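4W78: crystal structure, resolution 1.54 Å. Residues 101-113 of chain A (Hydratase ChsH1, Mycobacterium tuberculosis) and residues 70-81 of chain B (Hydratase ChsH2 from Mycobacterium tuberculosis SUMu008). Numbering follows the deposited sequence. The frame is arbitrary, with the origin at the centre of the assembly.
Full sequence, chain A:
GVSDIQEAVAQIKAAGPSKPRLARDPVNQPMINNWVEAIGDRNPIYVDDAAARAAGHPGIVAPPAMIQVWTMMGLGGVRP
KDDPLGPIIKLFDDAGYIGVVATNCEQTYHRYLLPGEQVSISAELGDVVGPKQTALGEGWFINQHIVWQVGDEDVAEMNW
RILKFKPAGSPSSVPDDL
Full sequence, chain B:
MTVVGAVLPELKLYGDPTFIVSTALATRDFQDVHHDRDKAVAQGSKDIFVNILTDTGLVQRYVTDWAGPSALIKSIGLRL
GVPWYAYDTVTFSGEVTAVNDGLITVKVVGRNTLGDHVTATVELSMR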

# COMPACT_ATOMS: atom_id res chain seq x y z
N VAL A 101 -1.05 20.64 12.53
CA VAL A 101 -1.33 19.37 13.19
C VAL A 101 -2.84 19.15 13.14
O VAL A 101 -3.61 20.10 13.27
CB VAL A 101 -0.81 19.34 14.66
CG1 VAL A 101 -1.50 20.38 15.53
CG2 VAL A 101 -0.97 17.95 15.27
N ALA A 102 -3.26 17.92 12.92
CA ALA A 102 -4.68 17.61 13.05
C ALA A 102 -4.99 17.37 14.52
O ALA A 102 -4.23 16.71 15.23
CB ALA A 102 -5.05 16.41 12.20
N THR A 103 -6.10 17.93 15.00
CA THR A 103 -6.43 17.83 16.42
C THR A 103 -7.63 16.92 16.72
O THR A 103 -7.65 16.23 17.74
CB THR A 103 -6.69 19.22 17.04
OG1 THR A 103 -7.83 19.81 16.41
CG2 THR A 103 -5.48 20.13 16.84
N ASN A 104 -8.63 16.96 15.84
CA ASN A 104 -9.86 16.19 16.03
C ASN A 104 -10.41 15.74 14.69
O ASN A 104 -10.34 16.48 13.71
CB ASN A 104 -10.96 17.02 16.68
CG ASN A 104 -10.47 17.84 17.84
OD1 ASN A 104 -9.86 18.89 17.65
ND2 ASN A 104 -10.76 17.39 19.05
N CYS A 105 -11.00 14.56 14.67
CA CYS A 105 -11.63 13.99 13.49
C CYS A 105 -12.87 13.25 13.98
O CYS A 105 -12.74 12.28 14.72
CB CYS A 105 -10.68 12.95 12.85
SG CYS A 105 -11.40 11.92 11.51
N GLU A 106 -14.06 13.70 13.59
CA GLU A 106 -15.28 12.98 13.94
C GLU A 106 -15.98 12.49 12.68
O GLU A 106 -16.39 13.30 11.86
CB GLU A 106 -16.24 13.86 14.72
CG GLU A 106 -17.53 13.15 15.09
CD GLU A 106 -18.63 14.11 15.51
OE1 GLU A 106 -18.36 15.34 15.56
OE2 GLU A 106 -19.75 13.63 15.80
N GLN A 107 -16.13 11.18 12.54
CA GLN A 107 -16.77 10.61 11.36
C GLN A 107 -18.13 10.01 11.73
O GLN A 107 -18.25 9.33 12.76
CB GLN A 107 -15.88 9.53 10.73
CG GLN A 107 -14.55 10.08 10.20
CD GLN A 107 -13.82 9.10 9.29
OE1 GLN A 107 -14.04 7.89 9.34
NE2 GLN A 107 -12.92 9.63 8.44
N THR A 108 -19.13 10.26 10.90
CA THR A 108 -20.46 9.67 11.07
C THR A 108 -20.76 8.81 9.84
O THR A 108 -20.54 9.24 8.70
CB THR A 108 -21.53 10.76 11.22
OG1 THR A 108 -21.27 11.51 12.42
CG2 THR A 108 -22.93 10.17 11.28
N TYR A 109 -21.23 7.59 10.07
CA TYR A 109 -21.51 6.66 8.97
C TYR A 109 -23.02 6.43 8.88
O TYR A 109 -23.62 5.85 9.78
CB TYR A 109 -20.77 5.34 9.18
CG TYR A 109 -19.33 5.54 9.63
CD1 TYR A 109 -18.37 6.01 8.74
CD2 TYR A 109 -18.95 5.29 10.94
CE1 TYR A 109 -17.06 6.22 9.16
CE2 TYR A 109 -17.66 5.49 11.36
CZ TYR A 109 -16.71 5.95 10.46
OH TYR A 109 -15.43 6.15 10.89
N HIS A 110 -23.63 6.89 7.79
CA HIS A 110 -25.09 6.77 7.70
C HIS A 110 -25.54 5.34 7.42
O HIS A 110 -26.59 4.91 7.89
CB HIS A 110 -25.64 7.74 6.66
CG HIS A 110 -25.30 9.17 6.93
ND1 HIS A 110 -25.55 9.78 8.15
CD2 HIS A 110 -24.72 10.11 6.15
CE1 HIS A 110 -25.14 11.03 8.10
NE2 HIS A 110 -24.64 11.26 6.90
N ARG A 111 -24.74 4.63 6.63
CA ARG A 111 -24.95 3.21 6.36
C ARG A 111 -23.63 2.59 5.94
O ARG A 111 -22.64 3.30 5.71
CB ARG A 111 -26.00 2.99 5.26
CG ARG A 111 -25.61 3.51 3.87
CD ARG A 111 -26.52 2.89 2.83
NE ARG A 111 -26.34 3.45 1.49
CZ ARG A 111 -25.52 2.94 0.58
NH1 ARG A 111 -24.76 1.89 0.85
NH2 ARG A 111 -25.44 3.52 -0.62
N TYR A 112 -23.62 1.26 5.84
CA TYR A 112 -22.47 0.52 5.35
C TYR A 112 -22.49 0.50 3.82
O TYR A 112 -23.56 0.46 3.20
CB TYR A 112 -22.51 -0.93 5.89
CG TYR A 112 -22.02 -1.06 7.33
CD1 TYR A 112 -22.67 -0.40 8.37
CD2 TYR A 112 -20.92 -1.84 7.63
CE1 TYR A 112 -22.22 -0.51 9.68
CE2 TYR A 112 -20.48 -1.98 8.94
CZ TYR A 112 -21.12 -1.30 9.95
OH TYR A 112 -20.65 -1.43 11.24
N LEU A 113 -21.31 0.56 3.22
CA LEU A 113 -21.18 0.52 1.76
C LEU A 113 -20.89 -0.87 1.22
O LEU A 113 -20.27 -1.70 1.89
CB LEU A 113 -20.08 1.47 1.30
CG LEU A 113 -20.20 2.90 1.83
CD1 LEU A 113 -19.02 3.70 1.32
CD2 LEU A 113 -21.54 3.52 1.41
N SER B 70 -22.21 -8.44 14.33
CA SER B 70 -23.50 -7.79 14.11
C SER B 70 -23.55 -6.34 14.58
O SER B 70 -24.54 -5.64 14.36
CB SER B 70 -24.60 -8.58 14.83
OG SER B 70 -24.29 -8.72 16.20
N ALA B 71 -22.48 -5.87 15.23
CA ALA B 71 -22.43 -4.48 15.64
C ALA B 71 -22.48 -3.55 14.43
O ALA B 71 -21.85 -3.82 13.40
CB ALA B 71 -21.17 -4.21 16.45
N LEU B 72 -23.23 -2.46 14.56
CA LEU B 72 -23.27 -1.44 13.52
C LEU B 72 -22.64 -0.17 14.02
O LEU B 72 -23.18 0.49 14.90
CB LEU B 72 -24.71 -1.16 13.10
CG LEU B 72 -25.44 -2.32 12.43
CD1 LEU B 72 -26.90 -1.97 12.28
CD2 LEU B 72 -24.82 -2.59 11.06
N ILE B 73 -21.48 0.18 13.47
CA ILE B 73 -20.79 1.40 13.87
C ILE B 73 -21.45 2.63 13.27
O ILE B 73 -21.59 2.74 12.04
CB ILE B 73 -19.31 1.36 13.45
CG1 ILE B 73 -18.63 0.12 14.06
CG2 ILE B 73 -18.60 2.65 13.85
CD1 ILE B 73 -18.72 0.08 15.57
N LYS B 74 -21.86 3.57 14.12
CA LYS B 74 -22.59 4.76 13.68
C LYS B 74 -21.69 5.99 13.61
O LYS B 74 -21.90 6.88 12.79
CB LYS B 74 -23.75 5.05 14.64
CG LYS B 74 -24.71 3.89 14.81
CD LYS B 74 -25.44 3.55 13.53
CE LYS B 74 -26.52 2.51 13.79
NZ LYS B 74 -27.27 2.18 12.54
N SER B 75 -20.69 6.05 14.48
CA SER B 75 -19.76 7.18 14.44
C SER B 75 -18.50 6.87 15.21
O SER B 75 -18.51 6.06 16.15
CB SER B 75 -20.41 8.46 14.98
OG SER B 75 -20.74 8.35 16.35
N ILE B 76 -17.41 7.49 14.78
CA ILE B 76 -16.14 7.44 15.51
C ILE B 76 -15.57 8.84 15.59
O ILE B 76 -15.31 9.47 14.56
CB ILE B 76 -15.12 6.50 14.81
CG1 ILE B 76 -15.64 5.05 14.81
CG2 ILE B 76 -13.75 6.59 15.50
CD1 ILE B 76 -14.82 4.11 13.90
N GLY B 77 -15.37 9.35 16.80
CA GLY B 77 -14.79 10.66 16.99
C GLY B 77 -13.45 10.50 17.67
O GLY B 77 -13.34 9.77 18.65
N LEU B 78 -12.42 11.15 17.15
CA LEU B 78 -11.07 11.04 17.70
C LEU B 78 -10.56 12.38 18.17
O LEU B 78 -10.69 13.39 17.48
CB LEU B 78 -10.08 10.54 16.64
CG LEU B 78 -10.38 9.27 15.86
CD1 LEU B 78 -9.27 9.04 14.84
CD2 LEU B 78 -10.52 8.07 16.79
N ARG B 79 -9.94 12.39 19.34
CA ARG B 79 -9.10 13.50 19.77
C ARG B 79 -7.67 12.99 19.75
O ARG B 79 -7.31 12.06 20.47
CB ARG B 79 -9.49 13.97 21.17
CG ARG B 79 -8.67 15.16 21.65
CD ARG B 79 -9.37 15.91 22.77
NE ARG B 79 -9.25 15.24 24.06
CZ ARG B 79 -10.18 14.45 24.60
NH1 ARG B 79 -11.31 14.23 23.95
NH2 ARG B 79 -9.97 13.89 25.78
N LEU B 80 -6.85 13.59 18.89
CA LEU B 80 -5.49 13.11 18.67
C LEU B 80 -4.55 13.57 19.78
O LEU B 80 -4.61 14.72 20.22
CB LEU B 80 -5.01 13.59 17.29
CG LEU B 80 -6.09 13.23 16.25
CD1 LEU B 80 -5.91 13.97 14.94
CD2 LEU B 80 -6.14 11.72 16.04
N GLY B 81 -3.68 12.67 20.23
CA GLY B 81 -2.76 12.97 21.32
C GLY B 81 -1.30 12.82 20.92
O GLY B 81 -0.90 13.26 19.84
O HOH W 1 -5.89 17.03 20.06
O HOH W 2 -23.59 2.96 10.01
O HOH W 3 -24.86 7.17 11.93

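How does chain B first meet chain A? Leu72(B) opens a strand that runs antiparallel to 101-109 of chain A, their directions 177° apart, but its partner here is Tyr112(A), beyond the end of that strand. The phenol oxygen takes the place of a backbone acceptor: Ile73(B) N donates to Tyr112(A) OH at 2.9 Å, near the plane of the ring. The same ring gives Leu72(B) an apolar surface, with Tyr112(A) CE1 3.6 Å from Leu72(B) CD2.

What happens where the strands begin to pair? Tyr109(A) N donates to Lys74(B) O at 2.9 Å, but Tyr109(A) O is met by water instead. One water donates to Tyr109(A) O and Ile73(B) O, both at 2.9 Å, and another links Tyr109(A) O to Lys74(B) O. The Tyr109(A) side chain packs against Ile73(B) and Ile76(B), its CE2 lying 3.9 Å from Ile73(B) CG2 and 4.0 Å from Ile76(B) CG1. Tyr109(A) OH donates to Gln107(A) OE1 at 2.7 Å, so the polar end of this buried ring is satisfied within its own chain.

Which residues form the regular ladder? Ile76(B) and Gln107(A) exchange two hydrogen bonds, Gln107(A) N to Ile76(B) O at 2.8 Å and Ile76(B) N to Gln107(A) O at 2.9 Å. Leu78(B) and Cys105(A) do the same, and these four side chains share one face. Between the two pairs, Gly77(B) faces Glu106(A) without hydrogen bonds; their CA atoms are just 3.9 Å apart.

How does the contact end? Leu80(B) N donates to Thr103(A) O at 3.0 Å, and a water donates to both Thr103(A) O and Leu80(B) O. The CA-to-CB bond of Leu80(B) points toward chain A, and Leu80(B) CD1 lies 3.8 Å from Ala102(A) CB, an apolar contact.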